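Local structure of aminotransferase class I and II (Streptococcus suis 89/1591, 3OP7) at residues 86-91 with 250-255; 175-180 with 208-213; 279-284 with 348-353. The protein probably catalyses amino-group transfer between amino acids and oxo acids as a pyridoxal-phosphate-dependent aminotransferase of the class I and II family. All coordinates share one frame; numbering follows the deposited sequence.

Interaction 1: 86-91 with 250-255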
loop_
_atom_site.group_PDB
_atom_site.type_symbol
_atom_site.label_atom_id
_atom_site.label_comp_id
_atom_site.label_asym_id
_atom_site.label_seq_id
_atom_site.Cartn_x
_atom_site.Cartn_y
_atom_site.Cartn_z
ATOM N N GLN A 86 7.644 5.205 -7.930
ATOM C CA GLN A 86 6.564 5.741 -7.109
ATOM C C GLN A 86 5.974 4.677 -6.211
ATOM O O GLN A 86 5.780 3.513 -6.638
ATOM C CB GLN A 86 5.450 6.284 -8.009
ATOM C CG GLN A 86 4.429 7.150 -7.302
ATOM C CD GLN A 86 3.546 7.835 -8.309
ATOM O OE1 GLN A 86 2.690 7.204 -8.878
ATOM N NE2 GLN A 86 3.785 9.092 -8.567
ATOM N N THR A 87 5.603 5.097 -4.997
ATOM C CA THR A 87 4.973 4.223 -4.041
ATOM C C THR A 87 3.825 4.903 -3.304
ATOM O O THR A 87 3.664 6.156 -3.399
ATOM C CB THR A 87 6.025 3.762 -3.016
ATOM O OG1 THR A 87 6.551 4.927 -2.356
ATOM C CG2 THR A 87 7.147 2.923 -3.687
ATOM N N ASN A 88 3.000 4.112 -2.612
ATOM C CA ASN A 88 1.977 4.682 -1.730
ATOM C C ASN A 88 2.591 5.195 -0.438
ATOM O O ASN A 88 2.622 4.500 0.598
ATOM C CB ASN A 88 0.799 3.731 -1.479
ATOM C CG ASN A 88 1.191 2.452 -0.742
ATOM O OD1 ASN A 88 2.186 1.837 -1.099
ATOM N ND2 ASN A 88 0.390 2.039 0.279
ATOM N N GLY A 89 3.108 6.434 -0.479
ATOM C CA GLY A 89 3.833 6.971 0.655
ATOM C C GLY A 89 5.211 6.399 0.836
ATOM O O GLY A 89 5.565 5.391 0.184
ATOM N N ALA A 90 5.983 7.005 1.730
ATOM C CA ALA A 90 7.187 6.368 2.264
ATOM C C ALA A 90 6.865 5.004 2.915
ATOM O O ALA A 90 7.695 4.092 2.873
ATOM C CB ALA A 90 7.945 7.298 3.216
ATOM N N THR A 91 5.634 4.848 3.440
ATOM C CA THR A 91 5.173 3.575 4.001
ATOM C C THR A 91 5.374 2.460 2.980
ATOM O O THR A 91 5.993 1.428 3.256
ATOM C CB THR A 91 3.711 3.655 4.497
ATOM O OG1 THR A 91 3.579 4.669 5.530
ATOM C CG2 THR A 91 3.298 2.346 5.106
ATOM N N TYR A 250 2.540 -7.183 -4.934
ATOM C CA TYR A 250 2.221 -7.789 -3.641
ATOM C C TYR A 250 1.676 -6.770 -2.692
ATOM O O TYR A 250 1.025 -7.132 -1.710
ATOM C CB TYR A 250 3.488 -8.390 -3.012
ATOM C CG TYR A 250 3.927 -9.699 -3.581
ATOM C CD1 TYR A 250 3.181 -10.865 -3.392
ATOM C CD2 TYR A 250 5.110 -9.810 -4.306
ATOM C CE1 TYR A 250 3.610 -12.040 -3.848
ATOM C CE2 TYR A 250 5.551 -11.002 -4.784
ATOM C CZ TYR A 250 4.806 -12.148 -4.557
ATOM O OH TYR A 250 5.139 -13.418 -5.048
ATOM N N THR A 251 2.060 -5.498 -2.874
ATOM C CA THR A 251 1.777 -4.470 -1.894
ATOM C C THR A 251 0.894 -3.312 -2.337
ATOM O O THR A 251 0.168 -2.746 -1.515
ATOM C CB THR A 251 3.118 -3.902 -1.382
ATOM O OG1 THR A 251 3.777 -3.240 -2.465
ATOM C CG2 THR A 251 4.008 -5.086 -0.824
HETATM N N MSE A 252 0.975 -2.892 -3.612
HETATM C CA MSE A 252 0.299 -1.695 -4.034
HETATM C C MSE A 252 -0.274 -1.731 -5.470
HETATM O O MSE A 252 -1.284 -1.097 -5.709
HETATM C CB MSE A 252 1.207 -0.493 -3.852
HETATM C CG MSE A 252 2.420 -0.564 -4.666
HETATM SE SE MSE A 252 3.662 0.866 -4.587
HETATM C CE MSE A 252 4.487 0.099 -2.986
ATOM N N ILE A 253 0.385 -2.475 -6.365
ATOM C CA ILE A 253 0.311 -2.326 -7.866
ATOM C C ILE A 253 0.865 -0.965 -8.336
ATOM O O ILE A 253 1.837 -0.906 -9.121
ATOM C CB ILE A 253 -1.081 -2.597 -8.477
ATOM C CG1 ILE A 253 -1.580 -3.986 -8.073
ATOM C CG2 ILE A 253 -0.996 -2.446 -10.043
ATOM C CD1 ILE A 253 -2.942 -4.353 -8.610
ATOM N N CYS A 254 0.212 0.092 -7.882
ATOM C CA CYS A 254 0.579 1.449 -8.190
ATOM C C CYS A 254 -0.111 2.391 -7.197
ATOM O O CYS A 254 -1.012 2.016 -6.426
ATOM C CB CYS A 254 0.140 1.783 -9.639
ATOM S SG CYS A 254 -1.530 1.487 -9.913
ATOM N N ALA A 255 0.298 3.639 -7.261
ATOM C CA ALA A 255 -0.353 4.676 -6.525
ATOM C C ALA A 255 -1.418 5.301 -7.381
ATOM O O ALA A 255 -1.608 4.890 -8.560
ATOM C CB ALA A 255 0.694 5.727 -6.149
HETATM O O HOH W 1 2.454 4.397 -8.975
#
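Met-252, modelled as selenomethionine, lies against Thr-87 and Asn-88 where the edge strand 84-87 gives way to helix 89-101 in the large domain of the fold-type I aminotransferase. Its CB faces Asn-88 OD1 at 3.7 Å. The chain runs on through CG to SE, 3.6 Å from Thr-87 CA. There it bends (chi3 84°), and this brings CE to 3.4 Å from Asn-88 OD1 and 3.9 Å from Thr-87 CG2. A long, unbranched, polarisable side chain suits a place bounded by backbone, a methyl and an amide oxygen. Beyond it, Ala-255 is small; its CB touches Gln-86 OE1 at 3.7 Å and lies near Thr-87 O. No direct hydrogen bond crosses the contact; a water links Ala-255 N to Gln-86 OE1, while Gln-86 NE2 is held by Asp-260.

The inverse gamma turn centred on Asn-88, whose buried N has no hydrogen-bond partner in the model, leads to the cofactor: Ala-90 N and Thr-91 OG1 bind the phosphate of the pyridoxal-phosphate-modified lysine at position 222. Gly-89 has a positive phi of 74°, which favours glycine. The 250-255 loop also lies in the dimer interface, with Met-252 O and Cys-254 O accepting bonds from Arg-230 of the second subunit. Within the turn, Thr-87 OG1 donates to Gly-89 O at 2.8 Å, from above the carbonyl plane.

Interaction 2: 175-180 with 208-213. With EDO (1,2-ethanediol), chain K.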
loop_
_atom_site.group_PDB
_atom_site.type_symbol
_atom_site.label_atom_id
_atom_site.label_comp_id
_atom_site.label_asym_id
_atom_site.label_seq_id
_atom_site.Cartn_x
_atom_site.Cartn_y
_atom_site.Cartn_z
ATOM N N TYR A 175 29.541 12.105 8.934
ATOM C CA TYR A 175 29.016 10.885 9.537
ATOM C C TYR A 175 28.607 9.815 8.545
ATOM O O TYR A 175 29.000 8.649 8.690
ATOM C CB TYR A 175 27.818 11.218 10.424
ATOM C CG TYR A 175 27.418 10.083 11.338
ATOM C CD1 TYR A 175 26.713 9.004 10.874
ATOM C CD2 TYR A 175 27.758 10.117 12.695
ATOM C CE1 TYR A 175 26.363 7.950 11.739
ATOM C CE2 TYR A 175 27.376 9.094 13.540
ATOM C CZ TYR A 175 26.714 8.009 13.043
ATOM O OH TYR A 175 26.370 7.000 13.892
ATOM N N LEU A 176 27.777 10.188 7.561
ATOM C CA LEU A 176 27.333 9.278 6.537
ATOM C C LEU A 176 28.467 8.626 5.735
ATOM O O LEU A 176 28.353 7.462 5.345
ATOM C CB LEU A 176 26.351 9.956 5.544
ATOM C CG LEU A 176 24.992 10.376 6.100
ATOM C CD1 LEU A 176 24.206 11.271 5.108
ATOM C CD2 LEU A 176 24.098 9.176 6.517
ATOM N N GLU A 177 29.508 9.386 5.425
ATOM C CA GLU A 177 30.613 8.863 4.672
ATOM C C GLU A 177 31.319 7.753 5.471
ATOM O O GLU A 177 31.761 6.763 4.869
ATOM C CB GLU A 177 31.591 10.019 4.237
ATOM C CG GLU A 177 30.941 10.801 3.053
ATOM C CD GLU A 177 31.711 12.047 2.542
ATOM O OE1 GLU A 177 32.565 12.570 3.248
ATOM O OE2 GLU A 177 31.380 12.517 1.422
ATOM N N GLU A 178 31.429 7.925 6.793
ATOM C CA GLU A 178 32.038 6.924 7.668
ATOM C C GLU A 178 31.148 5.666 7.788
ATOM O O GLU A 178 31.647 4.526 7.716
ATOM C CB GLU A 178 32.418 7.554 9.041
ATOM C CG GLU A 178 33.367 6.659 9.825
ATOM C CD GLU A 178 33.866 7.227 11.117
ATOM O OE1 GLU A 178 33.723 8.438 11.383
ATOM O OE2 GLU A 178 34.398 6.424 11.890
ATOM N N LEU A 179 29.835 5.884 7.870
ATOM C CA LEU A 179 28.839 4.802 7.845
ATOM C C LEU A 179 28.996 4.020 6.543
ATOM O O LEU A 179 28.986 2.777 6.523
ATOM C CB LEU A 179 27.434 5.376 7.965
ATOM C CG LEU A 179 26.248 4.494 7.638
ATOM C CD1 LEU A 179 26.283 3.261 8.544
ATOM C CD2 LEU A 179 24.953 5.331 7.794
ATOM N N VAL A 180 29.104 4.747 5.442
ATOM C CA VAL A 180 29.237 4.111 4.140
ATOM C C VAL A 180 30.543 3.298 4.061
ATOM O O VAL A 180 30.554 2.216 3.549
ATOM C CB VAL A 180 29.134 5.140 3.019
ATOM C CG1 VAL A 180 29.536 4.541 1.624
ATOM C CG2 VAL A 180 27.708 5.662 2.940
ATOM N N ILE A 208 21.794 7.933 -1.192
ATOM C CA ILE A 208 22.143 7.598 -2.561
ATOM C C ILE A 208 23.146 8.565 -3.221
ATOM O O ILE A 208 23.746 8.220 -4.240
ATOM C CB ILE A 208 20.868 7.500 -3.392
ATOM C CG1 ILE A 208 21.121 6.636 -4.632
ATOM C CG2 ILE A 208 20.324 8.896 -3.655
ATOM C CD1 ILE A 208 19.887 6.391 -5.487
ATOM N N GLU A 209 23.374 9.732 -2.621
ATOM C CA GLU A 209 24.397 10.679 -3.082
ATOM C C GLU A 209 25.794 10.360 -2.526
ATOM O O GLU A 209 26.808 10.941 -2.993
ATOM C CB GLU A 209 23.980 12.121 -2.718
ATOM C CG GLU A 209 22.724 12.588 -3.471
ATOM C CD GLU A 209 22.141 13.894 -2.978
ATOM O OE1 GLU A 209 22.076 14.174 -1.754
ATOM O OE2 GLU A 209 21.661 14.649 -3.847
ATOM N N VAL A 210 25.855 9.486 -1.524
ATOM C CA VAL A 210 27.131 9.080 -0.955
ATOM C C VAL A 210 27.464 7.601 -1.110
ATOM O O VAL A 210 28.579 7.203 -0.750
ATOM C CB VAL A 210 27.258 9.495 0.532
ATOM C CG1 VAL A 210 27.324 11.036 0.684
ATOM C CG2 VAL A 210 26.161 8.929 1.382
ATOM N N TYR A 211 26.536 6.808 -1.634
ATOM C CA TYR A 211 26.717 5.345 -1.740
ATOM C C TYR A 211 25.905 4.762 -2.864
ATOM O O TYR A 211 24.675 4.922 -2.898
ATOM C CB TYR A 211 26.294 4.702 -0.420
ATOM C CG TYR A 211 26.633 3.234 -0.205
ATOM C CD1 TYR A 211 27.814 2.667 -0.706
ATOM C CD2 TYR A 211 25.828 2.455 0.588
ATOM C CE1 TYR A 211 28.152 1.335 -0.446
ATOM C CE2 TYR A 211 26.118 1.122 0.832
ATOM C CZ TYR A 211 27.298 0.567 0.315
ATOM O OH TYR A 211 27.607 -0.725 0.568
ATOM N N ASP A 212 26.572 4.020 -3.753
ATOM C CA ASP A 212 25.908 3.303 -4.866
ATOM C C ASP A 212 24.882 2.319 -4.379
ATOM O O ASP A 212 23.878 2.043 -5.059
ATOM C CB ASP A 212 26.890 2.479 -5.715
ATOM C CG ASP A 212 26.230 1.914 -6.995
ATOM O OD1 ASP A 212 26.030 2.740 -7.920
ATOM O OD2 ASP A 212 25.910 0.673 -7.090
ATOM N N LYS A 213 25.140 1.716 -3.226
ATOM C CA LYS A 213 24.167 0.756 -2.643
ATOM C C LYS A 213 23.293 1.409 -1.536
ATOM O O LYS A 213 22.739 0.725 -0.666
ATOM C CB LYS A 213 24.917 -0.475 -2.115
ATOM C CG LYS A 213 25.202 -1.515 -3.175
ATOM C CD LYS A 213 26.110 -2.655 -2.620
ATOM C CE LYS A 213 25.594 -4.006 -3.109
ATOM N NZ LYS A 213 26.558 -5.142 -2.863
HETATM C C1 EDO K . 24.782 16.382 -3.269
HETATM O O1 EDO K . 25.935 15.537 -3.427
HETATM C C2 EDO K . 24.501 16.614 -1.785
HETATM O O2 EDO K . 23.104 16.762 -1.466
#
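Val-180 and Tyr-211 come within 6.5 Å CA to CA, and Glu-177 and Val-210 within 6.6 Å, as one flank of helix 173-184 meets the short, weakly bonded helical turn 207-210. Both belong to the alpha/beta large domain: helix 173-184 is the crossover between parallel strands 157-161 and 189-193, and the 207-210 turn precedes parallel strand 214-219. No hydrogen bond crosses the contact; it is chiefly apolar, with Val-180 CG1 also near Val-210 O, and beta-branched valines let the backbones approach closely. Val-180 has CG1 anti to its backbone N (chi1 169°), and that methyl meets Tyr-211 CD1 at 3.5 Å, obliquely to the ring. Its CG2 faces Val-210 CG2 at 3.9 Å. Leu-176 CB lies 4.3 Å from Val-210 CG2, and Glu-177 CG the same distance from Val-210 CG1, its carboxylate salt-bridged to Arg-173. Tyrosine suits its place: its ring packs on Val-180 while OH bonds Ala-188 O. Ile-190 touches both Val-180 and Tyr-211. A 1,2-ethanediol, probably from the crystallisation liquor, donates through O2 to Glu-209 OE1 at 2.8 Å, also bonded by Ser-206 N. One face of the Tyr-211 ring carries Lys-213 N, 3.7 Å above its centre.

Interaction 3: 279-284 with 348-353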
loop_
_atom_site.group_PDB
_atom_site.type_symbol
_atom_site.label_atom_id
_atom_site.label_comp_id
_atom_site.label_asym_id
_atom_site.label_seq_id
_atom_site.Cartn_x
_atom_site.Cartn_y
_atom_site.Cartn_z
ATOM N N HIS A 279 9.060 28.635 7.168
ATOM C CA HIS A 279 8.469 29.594 8.085
ATOM C C HIS A 279 7.731 28.917 9.246
ATOM O O HIS A 279 7.869 29.305 10.409
ATOM C CB HIS A 279 7.511 30.542 7.343
ATOM C CG HIS A 279 8.190 31.489 6.396
ATOM N ND1 HIS A 279 9.084 32.457 6.816
ATOM C CD2 HIS A 279 8.059 31.653 5.055
ATOM C CE1 HIS A 279 9.492 33.157 5.770
ATOM N NE2 HIS A 279 8.876 32.699 4.693
ATOM N N ILE A 280 6.948 27.902 8.943
ATOM C CA ILE A 280 6.208 27.210 9.982
ATOM C C ILE A 280 7.147 26.511 10.953
ATOM O O ILE A 280 7.056 26.704 12.167
ATOM C CB ILE A 280 5.306 26.118 9.373
ATOM C CG1 ILE A 280 4.217 26.772 8.507
ATOM C CG2 ILE A 280 4.721 25.233 10.502
ATOM C CD1 ILE A 280 3.526 25.807 7.543
ATOM N N LEU A 281 8.074 25.726 10.416
ATOM C CA LEU A 281 9.122 25.098 11.259
ATOM C C LEU A 281 9.906 26.065 12.147
ATOM O O LEU A 281 10.020 25.838 13.369
ATOM C CB LEU A 281 10.110 24.322 10.386
ATOM C CG LEU A 281 9.624 23.012 9.847
ATOM C CD1 LEU A 281 10.633 22.547 8.804
ATOM C CD2 LEU A 281 9.530 22.032 11.017
ATOM N N GLU A 282 10.465 27.131 11.581
ATOM C CA GLU A 282 11.296 28.048 12.360
ATOM C C GLU A 282 10.496 28.811 13.418
ATOM O O GLU A 282 10.900 28.896 14.555
ATOM C CB GLU A 282 12.024 29.045 11.443
ATOM C CG GLU A 282 12.952 28.355 10.438
ATOM C CD GLU A 282 13.711 29.333 9.545
ATOM O OE1 GLU A 282 13.328 30.511 9.498
ATOM O OE2 GLU A 282 14.689 28.915 8.889
ATOM N N GLU A 283 9.329 29.313 13.047
ATOM C CA GLU A 283 8.494 30.034 14.010
ATOM C C GLU A 283 7.979 29.139 15.146
ATOM O O GLU A 283 7.956 29.563 16.311
ATOM C CB GLU A 283 7.327 30.702 13.278
ATOM C CG GLU A 283 7.811 31.826 12.379
ATOM C CD GLU A 283 6.700 32.498 11.587
ATOM O OE1 GLU A 283 5.524 32.473 12.040
ATOM O OE2 GLU A 283 7.016 33.065 10.511
ATOM N N ASN A 284 7.551 27.912 14.813
ATOM C CA ASN A 284 7.043 26.996 15.833
ATOM C C ASN A 284 8.169 26.399 16.664
ATOM O O ASN A 284 8.049 26.280 17.902
ATOM C CB ASN A 284 6.161 25.919 15.220
ATOM C CG ASN A 284 4.872 26.463 14.743
ATOM O OD1 ASN A 284 4.746 27.668 14.548
ATOM N ND2 ASN A 284 3.869 25.594 14.578
ATOM N N LEU A 348 6.779 14.957 20.642
ATOM C CA LEU A 348 5.998 16.188 20.489
ATOM C C LEU A 348 6.124 16.713 19.035
ATOM O O LEU A 348 7.230 17.030 18.588
ATOM C CB LEU A 348 6.532 17.209 21.473
ATOM C CG LEU A 348 5.633 18.429 21.694
ATOM C CD1 LEU A 348 5.938 18.997 23.081
ATOM C CD2 LEU A 348 5.750 19.492 20.599
ATOM N N GLY A 349 5.023 16.780 18.301
ATOM C CA GLY A 349 5.036 17.275 16.935
ATOM C C GLY A 349 4.616 18.744 16.956
ATOM O O GLY A 349 3.468 19.060 17.267
ATOM N N PHE A 350 5.535 19.635 16.612
ATOM C CA PHE A 350 5.308 21.057 16.834
ATOM C C PHE A 350 4.947 21.887 15.595
ATOM O O PHE A 350 4.719 23.097 15.736
ATOM C CB PHE A 350 6.540 21.687 17.504
ATOM C CG PHE A 350 7.779 21.631 16.661
ATOM C CD1 PHE A 350 8.638 20.530 16.721
ATOM C CD2 PHE A 350 8.073 22.646 15.767
ATOM C CE1 PHE A 350 9.786 20.460 15.888
ATOM C CE2 PHE A 350 9.209 22.581 14.953
ATOM C CZ PHE A 350 10.076 21.496 15.032
ATOM N N ALA A 351 4.918 21.274 14.407
ATOM C CA ALA A 351 4.676 22.008 13.160
ATOM C C ALA A 351 3.202 21.948 12.764
ATOM O O ALA A 351 2.820 21.930 11.573
ATOM C CB ALA A 351 5.577 21.470 12.050
ATOM N N CYS A 352 2.366 21.902 13.789
ATOM C CA CYS A 352 0.926 22.039 13.657
ATOM C C CYS A 352 0.570 23.535 13.698
ATOM O O CYS A 352 1.469 24.395 13.728
ATOM C CB CYS A 352 0.246 21.305 14.824
ATOM S SG CYS A 352 0.716 21.924 16.471
ATOM N N GLU A 353 -0.736 23.831 13.711
ATOM C CA GLU A 353 -1.209 25.206 13.821
ATOM C C GLU A 353 -0.609 25.817 15.080
ATOM O O GLU A 353 -0.658 25.244 16.185
ATOM C CB GLU A 353 -2.746 25.271 13.823
#
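Asn-284 grips the loop at Phe-350 and Cys-352 through a single nitrogen, joining the long helix 270-294 to the turn leading from strand 345-348 into helix 354-368, where that long helix enters the small domain, as in fold-type I aminotransferases. ND2 donates to Phe-350 O at 2.9 Å, with an N-H...O angle of 154°; ND2 lies in the plane of the Phe-350 carbonyl, and that oxygen lies close to the plane of the Asn-284 amide. A second bond, to Cys-352 O at 2.8 Å, is weak, being strongly bent at 117°. Asparagine fits because one short amide can reach two carbonyls of an irregular loop while keeping an acceptor for another partner. With CG anti to the carbonyl carbon (chi1 -70°), CG is set toward the loop. CB, which already points that way, lies in the plane of the Phe-350 ring at its edge, 3.8 Å from CD2.

The rest of the first shell is mostly apolar, but Leu-281 O also lies at the edge of the Phe-350 ring, 3.7 Å from CE2. Leu-281 CD2 touches Phe-350 CE2 at 4.0 Å, the two side chains crossing at about a right angle, and also reaches Ala-351 CB. Ile-280 CG2 meets the same alanine methyl at 4.2 Å. A residue as small as alanine suits position 351, where Leu-281 CA and Ala-351 CA lie 5.7 Å apart.

Farther out, Leu-285 and Leu-288 of the same long helix and Leu-357 of helix 354-368 pack on the Phe-350 side chain, and Ala-351 O accepts a bond from Ser-30 OG. Glu-353 occupies the N-cap position of helix 354-368, modelled only to CB. In that helix's first turn, Gln-354 helps to fix the Asn-284 amide, its NE2 bonding to OD1.

Interactions 1 and 2 lie in the large domain, on elements of one mixed sheet and its surroundings, whereas interaction 3 lies where the long helix 270-294 meets the small domain, across the chain's centre from interaction 1. The centres are 25 to 30 Å apart and no two contacts touch. Interactions 1 and 3 are buried; interaction 2 is only partly so. Chemistry follows place. Beside the cofactor and dimer interface, 86-91 and 250-255 combine van der Waals packing with a bridging water. Between a helix and a weakly bonded helical turn farther from the chain's centre, 175-180 and 208-213 rely on methyl and ring contacts. Only 279-284 and 348-353 are joined by direct hydrogen bonds, where a helix asparagine meets two backbone carbonyls.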